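Local structure of CurM Sulfotransferase (Moorea producta, 4GBM) at residues 168-171 with 172-176; 113-117 with 118-122. The protein probably transfers a sulfonate group from the donor PAPS to an intermediate of curacin biosynthesis, as a domain of a polyketide synthase. The protein carries 2 engineered substitutions. All blocks are in the same frame, centred on the assembly; numbering follows the deposited sequence.

Interaction 1: 168-171 with 172-176; sequences SVIE and SFVRM. With A3P (adenosine-3'-5'-diphosphate), chain G.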
loop_
_atom_site.group_PDB
_atom_site.type_symbol
_atom_site.label_atom_id
_atom_site.label_comp_id
_atom_site.label_asym_id
_atom_site.label_seq_id
_atom_site.Cartn_x
_atom_site.Cartn_y
_atom_site.Cartn_z
ATOM N N SER A 168 7.566 -14.417 -7.128
ATOM C CA SER A 168 6.156 -14.387 -6.751
ATOM C C SER A 168 5.480 -13.136 -7.292
ATOM O O SER A 168 4.364 -13.202 -7.821
ATOM C CB SER A 168 6.016 -14.452 -5.231
ATOM O OG SER A 168 6.655 -15.606 -4.715
ATOM N N VAL A 169 6.153 -11.994 -7.152
ATOM C CA VAL A 169 5.604 -10.735 -7.640
ATOM C C VAL A 169 5.465 -10.762 -9.159
ATOM O O VAL A 169 4.435 -10.361 -9.691
ATOM C CB VAL A 169 6.456 -9.536 -7.190
ATOM C CG1 VAL A 169 6.032 -8.255 -7.920
ATOM C CG2 VAL A 169 6.316 -9.349 -5.679
ATOM N N ILE A 170 6.489 -11.267 -9.842
ATOM C CA ILE A 170 6.475 -11.304 -11.308
ATOM C C ILE A 170 5.351 -12.204 -11.839
ATOM O O ILE A 170 4.589 -11.791 -12.722
ATOM C CB ILE A 170 7.850 -11.689 -11.888
ATOM C CG1 ILE A 170 8.842 -10.550 -11.648
ATOM C CG2 ILE A 170 7.745 -11.967 -13.395
ATOM C CD1 ILE A 170 10.302 -10.971 -11.769
ATOM N N GLU A 171 5.228 -13.407 -11.277
ATOM C CA GLU A 171 4.184 -14.339 -11.704
ATOM C C GLU A 171 2.805 -13.713 -11.520
ATOM O O GLU A 171 1.944 -13.819 -12.400
ATOM C CB GLU A 171 4.290 -15.650 -10.916
ATOM C CG GLU A 171 3.339 -16.759 -11.368
ATOM C CD GLU A 171 1.942 -16.666 -10.756
ATOM O OE1 GLU A 171 1.787 -16.058 -9.683
ATOM O OE2 GLU A 171 0.991 -17.211 -11.358
ATOM N N SER A 172 2.609 -13.040 -10.387
ATOM C CA SER A 172 1.323 -12.431 -10.082
ATOM C C SER A 172 1.019 -11.264 -11.028
ATOM O O SER A 172 -0.067 -11.181 -11.596
ATOM C CB SER A 172 1.303 -11.956 -8.623
ATOM O OG SER A 172 0.101 -11.267 -8.338
ATOM N N PHE A 173 1.987 -10.369 -11.200
ATOM C CA PHE A 173 1.826 -9.200 -12.066
ATOM C C PHE A 173 1.433 -9.603 -13.499
ATOM O O PHE A 173 0.510 -9.026 -14.091
ATOM C CB PHE A 173 3.131 -8.397 -12.042
ATOM C CG PHE A 173 3.050 -7.049 -12.709
ATOM C CD1 PHE A 173 3.160 -6.938 -14.093
ATOM C CD2 PHE A 173 2.903 -5.893 -11.950
ATOM C CE1 PHE A 173 3.112 -5.698 -14.715
ATOM C CE2 PHE A 173 2.857 -4.629 -12.568
ATOM C CZ PHE A 173 2.964 -4.544 -13.957
ATOM N N VAL A 174 2.118 -10.607 -14.034
ATOM C CA VAL A 174 1.852 -11.119 -15.379
ATOM C C VAL A 174 0.477 -11.792 -15.454
ATOM O O VAL A 174 -0.294 -11.536 -16.386
ATOM C CB VAL A 174 2.994 -12.062 -15.847
ATOM C CG1 VAL A 174 2.642 -12.775 -17.152
ATOM C CG2 VAL A 174 4.289 -11.263 -16.042
ATOM N N ARG A 175 0.167 -12.627 -14.461
ATOM C CA ARG A 175 -1.131 -13.313 -14.388
ATOM C C ARG A 175 -2.298 -12.321 -14.370
ATOM O O ARG A 175 -3.348 -12.565 -14.996
ATOM C CB ARG A 175 -1.178 -14.229 -13.155
ATOM C CG ARG A 175 -2.554 -14.863 -12.874
ATOM C CD ARG A 175 -2.495 -16.058 -11.903
ATOM N NE ARG A 175 -1.532 -15.870 -10.814
ATOM C CZ ARG A 175 -1.717 -15.070 -9.766
ATOM N NH1 ARG A 175 -0.762 -14.956 -8.849
ATOM N NH2 ARG A 175 -2.846 -14.370 -9.640
ATOM N N MET A 176 -2.105 -11.209 -13.662
ATOM C CA MET A 176 -3.138 -10.182 -13.507
ATOM C C MET A 176 -3.182 -9.202 -14.679
ATOM O O MET A 176 -4.030 -8.307 -14.717
ATOM C CB MET A 176 -2.965 -9.442 -12.173
ATOM C CG MET A 176 -3.154 -10.339 -10.943
ATOM S SD MET A 176 -4.755 -11.155 -10.893
ATOM C CE MET A 176 -5.846 -9.753 -10.653
HETATM P P1 A3P G . -2.236 -12.915 -6.163
HETATM O O1P A3P G . -2.114 -12.420 -7.582
HETATM O O2P A3P G . -3.663 -13.064 -5.699
HETATM O O3P A3P G . -1.350 -14.094 -5.872
HETATM P P2 A3P G . -1.190 -6.431 -3.181
HETATM O O4P A3P G . 0.076 -5.762 -2.751
HETATM O O5P A3P G . -1.596 -6.199 -4.608
HETATM O O6P A3P G . -2.316 -6.240 -2.199
HETATM O "O5'" A3P G . -0.842 -8.011 -3.151
HETATM C "C5'" A3P G . -1.766 -8.940 -3.726
HETATM C "C4'" A3P G . -1.295 -10.316 -3.323
HETATM O "O4'" A3P G . -1.532 -10.491 -1.920
HETATM C "C3'" A3P G . -2.101 -11.424 -3.973
HETATM O "O3'" A3P G . -1.615 -11.685 -5.298
HETATM C "C2'" A3P G . -1.881 -12.565 -2.988
HETATM O "O2'" A3P G . -0.702 -13.306 -3.317
HETATM C "C1'" A3P G . -1.664 -11.879 -1.643
HETATM N N9 A3P G . -2.843 -12.087 -0.763
HETATM C C8 A3P G . -4.067 -11.530 -0.873
HETATM N N7 A3P G . -4.904 -11.982 0.099
HETATM C C5 A3P G . -4.193 -12.852 0.846
HETATM C C6 A3P G . -4.444 -13.699 2.036
HETATM N N6 A3P G . -5.661 -13.687 2.634
HETATM N N1 A3P G . -3.416 -14.463 2.493
HETATM C C2 A3P G . -2.195 -14.467 1.910
HETATM N N3 A3P G . -1.901 -13.714 0.830
HETATM C C4 A3P G . -2.842 -12.911 0.283
#
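E171 and R175, one helical turn apart, form a side-on salt bridge in which each carboxylate oxygen has its own nitrogen. E171 OE1 receives R175 NH1 at 2.9 Å, and E171 OE2 receives R175 NE at 2.9 Å. Both oxygens are met on their syn side, yet the carboxylate and guanidinium planes are turned 34° apart, so the pair is twisted rather than coplanar. A bend at chi2 of E171 (-84°) and another at chi3 of R175 (38°) bring the two ends together.

The phosphate is met along the NH1/NH2 edge of the guanidinium, with NH1 common to both partners. R175 NH2 reaches A3P O1P at 2.9 Å, while NH1 is shared between E171 OE1, O1P and O3P. S172 OG donates to A3P O1P at 2.6 Å, and R42 NE also bonds this hydroxyl. O1P is thus held by S172 and both terminal nitrogens of R175; gripping the guanidinium through NE and NH1, the carboxylate probably restricts its rotation, as a second shell, and probably tempers its charge.

Backbone bonds supply the frame: F173 N to V169 O measures 2.9 Å. On the flank away from the nucleotide, I170 CG2 approaches V174 CG2 at 4.4 Å, near helix 189-208. The serine and arginine, one turn apart on helix 166-175, form part of the 3'-phosphate site characteristic of PAPS-dependent sulfotransferases.

Interaction 2: 113-117 with 118-122; sequences QNLSI and QQVYG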
loop_
_atom_site.group_PDB
_atom_site.type_symbol
_atom_site.label_atom_id
_atom_site.label_comp_id
_atom_site.label_asym_id
_atom_site.label_seq_id
_atom_site.Cartn_x
_atom_site.Cartn_y
_atom_site.Cartn_z
ATOM N N GLN A 113 -13.457 24.193 -3.795
ATOM C CA GLN A 113 -12.640 25.204 -3.119
ATOM C C GLN A 113 -11.161 25.032 -3.465
ATOM O O GLN A 113 -10.350 25.943 -3.267
ATOM C CB GLN A 113 -12.843 25.175 -1.601
ATOM C CG GLN A 113 -12.232 26.395 -0.910
ATOM C CD GLN A 113 -12.446 26.431 0.587
ATOM O OE1 GLN A 113 -12.875 25.457 1.194
ATOM N NE2 GLN A 113 -12.136 27.569 1.192
ATOM N N ASN A 114 -10.833 23.858 -4.001
ATOM C CA ASN A 114 -9.473 23.497 -4.387
ATOM C C ASN A 114 -8.494 23.491 -3.215
ATOM O O ASN A 114 -7.444 24.132 -3.255
ATOM C CB ASN A 114 -8.955 24.343 -5.556
ATOM C CG ASN A 114 -7.784 23.688 -6.267
ATOM O OD1 ASN A 114 -7.568 22.482 -6.140
ATOM N ND2 ASN A 114 -7.029 24.474 -7.023
ATOM N N LEU A 115 -8.853 22.757 -2.170
ATOM C CA LEU A 115 -7.974 22.600 -1.023
ATOM C C LEU A 115 -6.676 21.934 -1.448
ATOM O O LEU A 115 -6.651 21.145 -2.395
ATOM C CB LEU A 115 -8.651 21.760 0.063
ATOM C CG LEU A 115 -9.872 22.339 0.788
ATOM C CD1 LEU A 115 -10.133 21.478 2.016
ATOM C CD2 LEU A 115 -9.706 23.807 1.180
ATOM N N SER A 116 -5.588 22.256 -0.757
ATOM C CA SER A 116 -4.349 21.518 -0.971
ATOM C C SER A 116 -4.489 20.102 -0.426
ATOM O O SER A 116 -5.310 19.839 0.456
ATOM C CB SER A 116 -3.175 22.216 -0.294
ATOM O OG SER A 116 -3.244 22.078 1.113
ATOM N N ILE A 117 -3.669 19.193 -0.941
ATOM C CA ILE A 117 -3.667 17.820 -0.440
ATOM C C ILE A 117 -3.277 17.789 1.047
ATOM O O ILE A 117 -3.831 17.011 1.829
ATOM C CB ILE A 117 -2.804 16.879 -1.329
ATOM C CG1 ILE A 117 -3.699 16.085 -2.289
ATOM C CG2 ILE A 117 -2.048 15.857 -0.498
ATOM C CD1 ILE A 117 -4.571 16.921 -3.186
ATOM N N GLN A 118 -2.361 18.670 1.449
ATOM C CA GLN A 118 -2.002 18.760 2.860
ATOM C C GLN A 118 -3.207 19.141 3.732
ATOM O O GLN A 118 -3.386 18.582 4.810
ATOM C CB GLN A 118 -0.854 19.739 3.074
ATOM C CG GLN A 118 -0.227 19.612 4.442
ATOM C CD GLN A 118 0.881 20.606 4.664
ATOM O OE1 GLN A 118 0.746 21.788 4.344
ATOM N NE2 GLN A 118 1.985 20.140 5.231
ATOM N N GLN A 119 -4.031 20.078 3.258
ATOM C CA GLN A 119 -5.250 20.446 3.993
ATOM C C GLN A 119 -6.209 19.271 4.135
ATOM O O GLN A 119 -6.846 19.109 5.177
ATOM C CB GLN A 119 -5.961 21.624 3.330
ATOM C CG GLN A 119 -5.314 22.965 3.604
ATOM C CD GLN A 119 -5.942 24.068 2.779
ATOM O OE1 GLN A 119 -5.956 24.009 1.552
ATOM N NE2 GLN A 119 -6.481 25.078 3.453
ATOM N N VAL A 120 -6.312 18.446 3.093
ATOM C CA VAL A 120 -7.215 17.297 3.144
ATOM C C VAL A 120 -6.681 16.250 4.120
ATOM O O VAL A 120 -7.437 15.699 4.923
ATOM C CB VAL A 120 -7.486 16.712 1.735
ATOM C CG1 VAL A 120 -8.329 15.440 1.817
ATOM C CG2 VAL A 120 -8.198 17.755 0.892
ATOM N N TYR A 121 -5.376 15.997 4.073
ATOM C CA TYR A 121 -4.762 15.121 5.065
ATOM C C TYR A 121 -5.006 15.632 6.493
ATOM O O TYR A 121 -5.294 14.841 7.390
ATOM C CB TYR A 121 -3.268 14.976 4.815
ATOM C CG TYR A 121 -2.827 13.830 3.924
ATOM C CD1 TYR A 121 -2.083 14.086 2.776
ATOM C CD2 TYR A 121 -3.089 12.488 4.261
ATOM C CE1 TYR A 121 -1.632 13.057 1.966
ATOM C CE2 TYR A 121 -2.630 11.443 3.447
ATOM C CZ TYR A 121 -1.898 11.741 2.309
ATOM O OH TYR A 121 -1.427 10.734 1.489
ATOM N N GLY A 122 -4.885 16.942 6.698
ATOM C CA GLY A 122 -5.114 17.538 8.014
ATOM C C GLY A 122 -6.539 17.311 8.497
ATOM O O GLY A 122 -6.770 17.012 9.679
#
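The backbone N-H of S116 donates to Q119 OE1 at 2.9 Å, in the plane of the amide carbonyl and on a lone pair, with an N-H...O angle of 161°. The reciprocal bond runs from Q119 N to S116 OG at 3.0 Å. The serine hydroxyl thus accepts a backbone N-H at the start of helix 117-128 while the glutamine side chain returns to the N-H of the serine. With chi1 at 72°, S116 OG sits between its own backbone N and carbonyl carbon, facing the first turn; the extended chain of Q119 beyond CG carries its amide back past that hydroxyl. S116 OG and Q119 OE1 lie 3.4 Å apart, at best a weak bond.

Regular helical bonding takes over directly: V120 N donates to S116 O at 3.1 Å, and Y121 N to I117 O at 2.9 Å.

Van der Waals packing flanks the cap. L115 crosses Q119 at about a right angle, its CD2 methyl lying beside the amide, 3.8 Å from Q119 OE1. Two contacts are apolar: L115 CB approaches V120 CG2, and I117 CG2 packs against Y121 CD1 at 3.7 Å. Beyond this last pair, Y121 OH is hydrogen-bonded to D135 OD1 and its ring meets F154 edge-to-face, which ties the new helix to the region of strands 132-136 and 154-155. Q118 points its amide elsewhere, with NE2 bonded to L153 O.

N114, with phi of 61°, is the C-prime residue of a Schellman motif ending helix 100-113. Two residues later, the two reciprocal bonds between S116 and Q119 define a capping box, with S116 as N-cap, so the short connection combines a helix stop with a helix start.

In the fold
Interaction 2 comes first along the chain, at the junction of helices 100-113 and 117-128; interaction 1 follows on helix 166-175. Their centres are 35 Å apart, their nearest atoms about 21 Å, and they lie on opposite sides of the chain's centre, so neither touches the other. The parallel five-stranded sheet relates them: helix 117-128 leads into strand 132-136, whereas helix 166-175 follows strand 158-163, and strand 35-39 lies between these two strands. Both contacts belong to the sulfotransferase fold. Interaction 1 contributes directly to the nucleotide pocket, while interaction 2 is local helix-capping structure in a different part of the same fold.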